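Long-range contacts in putative capsular polysaccharide biosynthesis protein (Streptococcus pneumoniae serotype 4, PDB 6EWJ), which probably acts as a pyridoxal-phosphate-dependent sugar aminotransferase in the biosynthesis of pneumococcal teichoic acid: residues A[80-85]-A[126-131]; A[117-122]-A[144-149]. All coordinates share one frame; numbering follows the deposited sequence.

Contact 1: A[80-85]-A[126-131]; sequences GDEVIV and TEKTKV
A beta bulge marks the parallel pairing of strands 82-86 and 129-132: E82 lies beside T129, yet V83 lies beside V131. E82 is gripped through both backbone polar atoms, its N donating to K128 O (2.9 Å, almost straight) and its O accepting from K130 N at 2.9 Å; beyond the bulge, I84 N donates to V131 O. The slip leaves V131 N buried without a partner in the model.

The E82 side chain runs out extended to the type I turn 126-129. Its OE1 takes a bond from T126 OG1 (2.6 Å), which comes in above the carboxylate plane, and a second from a water that in turn accepts from T129 OG1. T126 OG1 also accepts from K128 N, an ST turn, so a small hydroxyl residue serves turn and strand together. G80 has a positive phi (90°) suited to glycine, and its O lies against K128 CD. The aliphatic part of K130, bent at chi2 (-51°), packs on D81, whose OD2 is held by G78 N.

V83 and V131 point the same way, CG1 to CG1 at 3.9 Å, apolar beta-branched residues on the face where V83 also meets helix 92-99, in the central mixed sheet typical of fold type I aminotransferases.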
loop_
_atom_site.group_PDB
_atom_site.type_symbol
_atom_site.label_atom_id
_atom_site.label_comp_id
_atom_site.label_asym_id
_atom_site.label_seq_id
_atom_site.Cartn_x
_atom_site.Cartn_y
_atom_site.Cartn_z
ATOM N N GLY A 80 -2.728 21.469 12.158
ATOM C CA GLY A 80 -3.519 22.282 13.068
ATOM C C GLY A 80 -4.619 21.527 13.798
ATOM O O GLY A 80 -5.105 22.029 14.805
ATOM N N ASP A 81 -5.006 20.340 13.322
ATOM C CA ASP A 81 -5.977 19.484 14.020
ATOM C C ASP A 81 -5.296 18.556 15.030
ATOM O O ASP A 81 -4.146 18.168 14.847
ATOM C CB ASP A 81 -6.753 18.599 13.046
ATOM C CG ASP A 81 -7.535 19.389 12.009
ATOM O OD1 ASP A 81 -8.125 20.413 12.358
ATOM O OD2 ASP A 81 -7.561 18.952 10.854
ATOM N N GLU A 82 -6.021 18.214 16.096
ATOM C CA GLU A 82 -5.582 17.255 17.113
ATOM C C GLU A 82 -6.376 15.949 17.019
ATOM O O GLU A 82 -7.581 15.932 16.661
ATOM C CB GLU A 82 -5.715 17.854 18.505
ATOM C CG GLU A 82 -4.715 18.985 18.737
ATOM C CD GLU A 82 -4.897 19.717 20.040
ATOM O OE1 GLU A 82 -5.883 19.443 20.785
ATOM O OE2 GLU A 82 -4.029 20.573 20.332
ATOM N N VAL A 83 -5.668 14.843 17.218
ATOM C CA VAL A 83 -6.288 13.518 17.240
ATOM C C VAL A 83 -5.878 12.829 18.497
ATOM O O VAL A 83 -4.694 12.680 18.765
ATOM C CB VAL A 83 -5.880 12.614 16.054
ATOM C CG1 VAL A 83 -6.586 11.261 16.138
ATOM C CG2 VAL A 83 -6.175 13.304 14.760
ATOM N N ILE A 84 -6.861 12.389 19.261
ATOM C CA ILE A 84 -6.589 11.758 20.526
ATOM C C ILE A 84 -6.415 10.247 20.358
ATOM O O ILE A 84 -7.236 9.579 19.720
ATOM C CB ILE A 84 -7.701 12.074 21.553
ATOM C CG1 ILE A 84 -7.542 13.515 22.026
ATOM C CG2 ILE A 84 -7.641 11.114 22.709
ATOM C CD1 ILE A 84 -8.657 14.071 22.872
ATOM N N VAL A 85 -5.378 9.720 20.983
ATOM C CA VAL A 85 -5.099 8.303 21.005
ATOM C C VAL A 85 -4.689 7.883 22.423
ATOM O O VAL A 85 -4.140 8.690 23.160
ATOM C CB VAL A 85 -3.955 7.893 20.079
ATOM C CG1 VAL A 85 -4.340 8.169 18.654
ATOM C CG2 VAL A 85 -2.633 8.622 20.393
ATOM N N THR A 126 -9.819 19.819 23.041
ATOM C CA THR A 126 -9.698 21.255 22.761
ATOM C C THR A 126 -10.509 21.614 21.512
ATOM O O THR A 126 -11.171 20.758 20.908
ATOM C CB THR A 126 -8.225 21.685 22.520
ATOM O OG1 THR A 126 -7.778 21.211 21.239
ATOM C CG2 THR A 126 -7.295 21.169 23.628
ATOM N N GLU A 127 -10.448 22.896 21.147
ATOM C CA GLU A 127 -11.080 23.399 19.932
ATOM C C GLU A 127 -10.471 22.807 18.662
ATOM O O GLU A 127 -11.119 22.791 17.621
ATOM C CB GLU A 127 -11.027 24.917 19.897
ATOM C CG GLU A 127 -11.710 25.540 21.102
ATOM C CD GLU A 127 -12.592 26.751 20.829
ATOM O OE1 GLU A 127 -13.028 26.962 19.667
ATOM O OE2 GLU A 127 -12.888 27.485 21.810
ATOM N N LYS A 128 -9.259 22.282 18.750
ATOM C CA LYS A 128 -8.625 21.602 17.614
ATOM C C LYS A 128 -8.956 20.078 17.458
ATOM O O LYS A 128 -8.612 19.481 16.436
ATOM C CB LYS A 128 -7.098 21.772 17.709
ATOM C CG LYS A 128 -6.584 23.207 17.911
ATOM C CD LYS A 128 -5.068 23.249 17.812
ATOM C CE LYS A 128 -4.561 24.605 17.357
ATOM N NZ LYS A 128 -3.095 24.745 17.607
ATOM N N THR A 129 -9.552 19.451 18.479
ATOM C CA THR A 129 -9.766 18.015 18.464
ATOM C C THR A 129 -10.790 17.683 17.391
ATOM O O THR A 129 -11.903 18.235 17.398
ATOM C CB THR A 129 -10.257 17.450 19.815
ATOM O OG1 THR A 129 -9.482 17.984 20.887
ATOM C CG2 THR A 129 -10.115 15.915 19.828
ATOM N N LYS A 130 -10.385 16.820 16.450
ATOM C CA LYS A 130 -11.266 16.303 15.398
ATOM C C LYS A 130 -11.667 14.845 15.540
ATOM O O LYS A 130 -12.769 14.453 15.098
ATOM C CB LYS A 130 -10.627 16.463 14.011
ATOM C CG LYS A 130 -10.296 17.880 13.588
ATOM C CD LYS A 130 -11.460 18.846 13.727
ATOM C CE LYS A 130 -11.117 20.185 13.097
ATOM N NZ LYS A 130 -12.268 21.085 13.173
ATOM N N VAL A 131 -10.792 14.023 16.108
ATOM C CA VAL A 131 -10.966 12.575 16.093
ATOM C C VAL A 131 -10.457 11.982 17.390
ATOM O O VAL A 131 -9.462 12.462 17.963
ATOM C CB VAL A 131 -10.215 11.914 14.919
ATOM C CG1 VAL A 131 -10.179 10.401 15.044
ATOM C CG2 VAL A 131 -10.852 12.281 13.593
HETATM O O HOH W 1 -7.069 17.133 21.678
#

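Contact 2: A[117-122]-A[144-149]; sequences DYDLLE and YDRLFQ
The guanidinium of R146 carries Y118 CB over one face, 3.7 Å above its centre, while the carboxylates of D119 and E122 sit at its edge. Both acids use the same nitrogen: NH2 donates to D119 OD1 at 3.0 Å and, more loosely, to E122 OE2 at 3.3 Å. Each acceptor oxygen lies close to the guanidinium plane, but the NH2 reaches it from above the carboxylate plane, and the acid groups are turned by 52° (D119) and 74° (E122) against the guanidinium. These are therefore two single-point salt bridges converging on one nitrogen, rather than a flat two-pronged pair.

In R146, CG stands anti to the backbone N (chi1 -177°), which sets it against Y118 CB and the ring; the bend at chi2 then turns the rest of the chain so that the guanidinium lies over CB. Arginine suits the place because its CG methylene packs on Y118 and its long tip still spans the gap to the acids.

The Y118 ring has L121 CD2 in plane at its edge and meets L147 obliquely, with L147 CD2 3.5 Å from Y118 CE1. L147 CD2 also touches L121 CD2 at 3.5 Å, a tight methyl contact, and L147 CD1 lies over a face of the Y144 ring. Branched leucine thus fills the space between two tyrosines, and I173 of strand 172-177 meets it from the sheet. The Y118 hydroxyl is bonded to E115.

Helices 118-124 and 144-153 run nearly parallel here, their axes 10.7 Å apart. D117 caps the first, its OD1 accepting from L120 N. With an apolar layer of Y118, L121 and L147 alongside, the two carboxylates at NH2 probably favour a charged R146.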
loop_
_atom_site.group_PDB
_atom_site.type_symbol
_atom_site.label_atom_id
_atom_site.label_comp_id
_atom_site.label_asym_id
_atom_site.label_seq_id
_atom_site.Cartn_x
_atom_site.Cartn_y
_atom_site.Cartn_z
ATOM N N ASP A 117 -8.531 6.579 30.452
ATOM C CA ASP A 117 -9.216 7.238 31.528
ATOM C C ASP A 117 -10.050 8.322 30.859
ATOM O O ASP A 117 -9.510 9.225 30.243
ATOM C CB ASP A 117 -8.176 7.802 32.519
ATOM C CG ASP A 117 -8.785 8.600 33.647
ATOM O OD1 ASP A 117 -9.768 9.332 33.434
ATOM O OD2 ASP A 117 -8.222 8.543 34.756
ATOM N N TYR A 118 -11.383 8.195 30.946
ATOM C CA TYR A 118 -12.280 9.030 30.131
ATOM C C TYR A 118 -12.457 10.413 30.696
ATOM O O TYR A 118 -12.959 11.279 29.997
ATOM C CB TYR A 118 -13.639 8.308 29.879
ATOM C CG TYR A 118 -13.441 7.087 29.037
ATOM C CD1 TYR A 118 -13.068 7.211 27.701
ATOM C CD2 TYR A 118 -13.519 5.811 29.564
ATOM C CE1 TYR A 118 -12.856 6.119 26.897
ATOM C CE2 TYR A 118 -13.280 4.694 28.757
ATOM C CZ TYR A 118 -12.921 4.870 27.401
ATOM O OH TYR A 118 -12.658 3.797 26.537
ATOM N N ASP A 119 -12.088 10.588 31.970
ATOM C CA ASP A 119 -12.045 11.901 32.586
ATOM C C ASP A 119 -10.868 12.646 31.997
ATOM O O ASP A 119 -11.015 13.803 31.596
ATOM C CB ASP A 119 -11.876 11.814 34.106
ATOM C CG ASP A 119 -13.063 11.135 34.789
ATOM O OD1 ASP A 119 -14.224 11.403 34.388
ATOM O OD2 ASP A 119 -12.838 10.378 35.763
ATOM N N LEU A 120 -9.717 11.977 31.958
ATOM C CA LEU A 120 -8.531 12.580 31.347
ATOM C C LEU A 120 -8.748 12.815 29.842
ATOM O O LEU A 120 -8.250 13.784 29.302
ATOM C CB LEU A 120 -7.297 11.726 31.596
ATOM C CG LEU A 120 -6.756 11.628 33.038
ATOM C CD1 LEU A 120 -5.567 10.687 33.062
ATOM C CD2 LEU A 120 -6.359 12.984 33.616
ATOM N N LEU A 121 -9.520 11.938 29.192
ATOM C CA LEU A 121 -9.934 12.162 27.782
ATOM C C LEU A 121 -10.719 13.454 27.601
ATOM O O LEU A 121 -10.385 14.282 26.746
ATOM C CB LEU A 121 -10.777 11.003 27.292
ATOM C CG LEU A 121 -11.420 11.107 25.893
ATOM C CD1 LEU A 121 -10.351 11.343 24.884
ATOM C CD2 LEU A 121 -12.184 9.886 25.514
ATOM N N GLU A 122 -11.738 13.652 28.458
ATOM C CA GLU A 122 -12.469 14.932 28.499
ATOM C C GLU A 122 -11.526 16.136 28.623
ATOM O O GLU A 122 -11.654 17.120 27.879
ATOM C CB GLU A 122 -13.484 14.980 29.668
ATOM C CG GLU A 122 -14.758 14.228 29.394
ATOM C CD GLU A 122 -15.723 14.254 30.556
ATOM O OE1 GLU A 122 -15.567 15.079 31.472
ATOM O OE2 GLU A 122 -16.672 13.457 30.556
ATOM N N TYR A 144 -18.144 2.454 24.749
ATOM C CA TYR A 144 -18.661 3.406 23.749
ATOM C C TYR A 144 -19.759 4.318 24.292
ATOM O O TYR A 144 -19.812 5.473 23.903
ATOM C CB TYR A 144 -19.003 2.732 22.418
ATOM C CG TYR A 144 -17.774 2.605 21.568
ATOM C CD1 TYR A 144 -16.937 1.503 21.683
ATOM C CD2 TYR A 144 -17.394 3.645 20.704
ATOM C CE1 TYR A 144 -15.784 1.395 20.911
ATOM C CE2 TYR A 144 -16.236 3.561 19.944
ATOM C CZ TYR A 144 -15.443 2.435 20.050
ATOM O OH TYR A 144 -14.286 2.344 19.326
ATOM N N ASP A 145 -20.596 3.849 25.217
ATOM C CA ASP A 145 -21.556 4.742 25.820
ATOM C C ASP A 145 -20.870 5.945 26.453
ATOM O O ASP A 145 -21.332 7.060 26.279
ATOM C CB ASP A 145 -22.443 4.039 26.864
ATOM C CG ASP A 145 -23.437 3.048 26.220
ATOM O OD1 ASP A 145 -23.556 2.997 24.989
ATOM O OD2 ASP A 145 -24.087 2.316 26.999
ATOM N N ARG A 146 -19.787 5.712 27.175
ATOM C CA ARG A 146 -19.042 6.812 27.784
ATOM C C ARG A 146 -18.346 7.686 26.729
ATOM O O ARG A 146 -18.447 8.909 26.753
ATOM C CB ARG A 146 -18.013 6.283 28.763
ATOM C CG ARG A 146 -17.233 7.362 29.495
ATOM C CD ARG A 146 -18.140 8.291 30.320
ATOM N NE ARG A 146 -17.402 9.467 30.784
ATOM C CZ ARG A 146 -16.563 9.501 31.815
ATOM N NH1 ARG A 146 -16.306 8.418 32.536
ATOM N NH2 ARG A 146 -15.952 10.648 32.112
ATOM N N LEU A 147 -17.679 7.054 25.782
ATOM C CA LEU A 147 -17.033 7.823 24.672
ATOM C C LEU A 147 -17.999 8.770 23.947
ATOM O O LEU A 147 -17.697 9.938 23.780
ATOM C CB LEU A 147 -16.393 6.870 23.671
ATOM C CG LEU A 147 -15.066 6.306 24.133
ATOM C CD1 LEU A 147 -14.689 4.996 23.426
ATOM C CD2 LEU A 147 -13.995 7.390 23.872
ATOM N N PHE A 148 -19.181 8.263 23.555
ATOM C CA PHE A 148 -20.183 9.123 22.877
ATOM C C PHE A 148 -20.737 10.240 23.788
ATOM O O PHE A 148 -21.038 11.331 23.313
ATOM C CB PHE A 148 -21.321 8.293 22.241
ATOM C CG PHE A 148 -20.949 7.702 20.897
ATOM C CD1 PHE A 148 -20.834 8.522 19.777
ATOM C CD2 PHE A 148 -20.689 6.342 20.749
ATOM C CE1 PHE A 148 -20.455 8.000 18.539
ATOM C CE2 PHE A 148 -20.361 5.809 19.505
ATOM C CZ PHE A 148 -20.212 6.647 18.401
ATOM N N GLN A 149 -20.831 9.959 25.084
ATOM C CA GLN A 149 -21.221 10.986 26.101
ATOM C C GLN A 149 -20.183 12.110 26.174
ATOM O O GLN A 149 -20.540 13.277 26.191
ATOM C CB GLN A 149 -21.381 10.334 27.483
ATOM C CG GLN A 149 -22.597 9.423 27.601
ATOM C CD GLN A 149 -22.633 8.576 28.892
ATOM O OE1 GLN A 149 -21.699 8.570 29.685
ATOM N NE2 GLN A 149 -23.722 7.834 29.081
#

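How the contacts relate
The two contacts have centres about 15 Å apart and alternate along the chain: 80-85, 117-122, 126-131, 144-149. Contact 1 joins two neighbouring parallel strands of the seven-stranded sheet, in which 129-132 lies between 82-86 and 172-177; contact 2 joins two helices packed beside it. Helix 118-124 leads directly into strand 129-132, which is followed by helix 144-153, so each helix belongs to a connection between parallel strands. The two contacts touch where I84 CG2 meets L121 CD1 at 3.5 Å, placing helix 118-124 against strand 82-86. Contact 1 thus lies within the sheet and contact 2 within its helical cover, both away from the residues that bind pyridoxal phosphate.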